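Local coordinates for putative dehydrogenase (Amycolatopsis orientalis, PDB 5A9T), which is an imine reductase, an oxidoreductase that uses NADPH to reduce imines stereoselectively to chiral amines, at residues Asp208-Leu211 with Pro212-Gly216. Numbering follows the deposited sequence.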
loop_
_atom_site.group_PDB
_atom_site.type_symbol
_atom_site.label_atom_id
_atom_site.label_comp_id
_atom_site.label_asym_id
_atom_site.label_seq_id
_atom_site.Cartn_x
_atom_site.Cartn_y
_atom_site.Cartn_z
ATOM N N ASP A 208 -6.574 -7.353 -4.836
ATOM C CA ASP A 208 -7.513 -7.010 -5.867
ATOM C C ASP A 208 -8.577 -6.063 -5.458
ATOM O O ASP A 208 -9.155 -5.370 -6.270
ATOM C CB ASP A 208 -8.111 -8.341 -6.447
ATOM C CG ASP A 208 -7.078 -9.275 -7.094
ATOM O OD1 ASP A 208 -6.039 -8.789 -7.542
ATOM O OD2 ASP A 208 -7.287 -10.530 -7.024
ATOM N N TRP A 209 -8.924 -6.036 -4.155
ATOM C CA TRP A 209 -9.940 -5.185 -3.615
ATOM C C TRP A 209 -9.356 -4.138 -2.672
ATOM O O TRP A 209 -9.454 -2.948 -2.940
ATOM C CB TRP A 209 -11.064 -6.031 -2.931
ATOM C CG TRP A 209 -11.913 -5.184 -2.039
ATOM C CD1 TRP A 209 -12.693 -4.095 -2.415
ATOM C CD2 TRP A 209 -12.038 -5.246 -0.641
ATOM N NE1 TRP A 209 -13.213 -3.505 -1.352
ATOM C CE2 TRP A 209 -12.855 -4.173 -0.224
ATOM C CE3 TRP A 209 -11.513 -6.076 0.308
ATOM C CZ2 TRP A 209 -13.120 -3.945 1.104
ATOM C CZ3 TRP A 209 -11.888 -5.880 1.700
ATOM C CH2 TRP A 209 -12.684 -4.803 2.029
ATOM N N PHE A 210 -8.796 -4.534 -1.536
ATOM C CA PHE A 210 -8.555 -3.588 -0.434
ATOM C C PHE A 210 -7.547 -2.522 -0.791
ATOM O O PHE A 210 -7.753 -1.317 -0.507
ATOM C CB PHE A 210 -8.163 -4.368 0.818
ATOM C CG PHE A 210 -8.127 -3.574 2.105
ATOM C CD1 PHE A 210 -9.283 -3.350 2.826
ATOM C CD2 PHE A 210 -6.908 -3.096 2.609
ATOM C CE1 PHE A 210 -9.261 -2.630 3.975
ATOM C CE2 PHE A 210 -6.904 -2.385 3.771
ATOM C CZ PHE A 210 -8.093 -2.140 4.427
ATOM N N LEU A 211 -6.442 -2.946 -1.426
ATOM C CA LEU A 211 -5.421 -1.991 -1.798
ATOM C C LEU A 211 -5.928 -0.791 -2.611
ATOM O O LEU A 211 -5.771 0.343 -2.174
ATOM C CB LEU A 211 -4.236 -2.743 -2.395
ATOM C CG LEU A 211 -2.979 -1.929 -2.673
ATOM C CD1 LEU A 211 -2.281 -1.457 -1.416
ATOM C CD2 LEU A 211 -2.074 -2.755 -3.518
ATOM N N PRO A 212 -6.579 -1.022 -3.748
ATOM C CA PRO A 212 -7.061 0.118 -4.479
ATOM C C PRO A 212 -8.345 0.726 -3.967
ATOM O O PRO A 212 -8.474 1.978 -3.914
ATOM C CB PRO A 212 -7.261 -0.483 -5.872
ATOM C CG PRO A 212 -7.503 -1.946 -5.646
ATOM C CD PRO A 212 -6.621 -2.269 -4.509
ATOM N N ALA A 213 -9.303 -0.119 -3.539
ATOM C CA ALA A 213 -10.611 0.370 -3.230
ATOM C C ALA A 213 -10.754 1.009 -1.918
ATOM O O ALA A 213 -11.705 1.778 -1.671
ATOM C CB ALA A 213 -11.646 -0.735 -3.432
ATOM N N VAL A 214 -9.921 0.611 -0.944
ATOM C CA VAL A 214 -9.939 1.160 0.349
ATOM C C VAL A 214 -8.714 2.049 0.551
ATOM O O VAL A 214 -8.851 3.230 0.800
ATOM C CB VAL A 214 -10.107 0.090 1.488
ATOM C CG1 VAL A 214 -10.108 0.765 2.843
ATOM C CG2 VAL A 214 -11.384 -0.741 1.248
ATOM N N ILE A 215 -7.508 1.499 0.577
ATOM C CA ILE A 215 -6.318 2.319 0.883
ATOM C C ILE A 215 -6.221 3.460 -0.130
ATOM O O ILE A 215 -6.074 4.637 0.233
ATOM C CB ILE A 215 -5.079 1.392 0.919
ATOM C CG1 ILE A 215 -5.184 0.376 2.097
ATOM C CG2 ILE A 215 -3.845 2.296 1.137
ATOM C CD1 ILE A 215 -4.103 -0.662 2.118
ATOM N N GLY A 216 -6.204 3.072 -1.408
ATOM C CA GLY A 216 -5.994 4.067 -2.467
ATOM C C GLY A 216 -7.064 5.147 -2.487
ATOM O O GLY A 216 -6.837 6.349 -2.562
#
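Phe210 and Val214 meet one turn apart on helix 199-228 of the C-terminal domain, where the helix widens into pi-type turns and kinks at Pro212. The valine lies over one face of the phenyl ring in a CH-pi contact, its CB 4.0 Å from the ring centroid and 22° off the normal. Branching at CB suits this place, because CG1 reaches Phe210 CE1 while Val214 CG2 lies 3.6 Å from Trp209 CZ2. The side chains of Phe210 and Ile215 cross at about a right angle, and Ile215 CG1 stands 3.7 Å from Phe210 CE2. The ring reaches both neighbours because CG stands anti to the backbone N (chi1 -169°). With an alanine here, Val214 CB would probably lose the ring face it packs on, and a gap is likely to open beside Ile215 and toward Leu174 of the second subunit. Trp209, also packed against that subunit, sets its CD1 on the small methyl of Ala213. Pro212 has no N-H to give to the turn before, and the helix kinks where that bond is missing. Across the kink, Phe210 O accepts two hydrogen bonds: Ile215 N at 3.0 Å comes nearly along the C=O axis, whereas Val214 N at 2.9 Å is tilted 33° from the carbonyl plane.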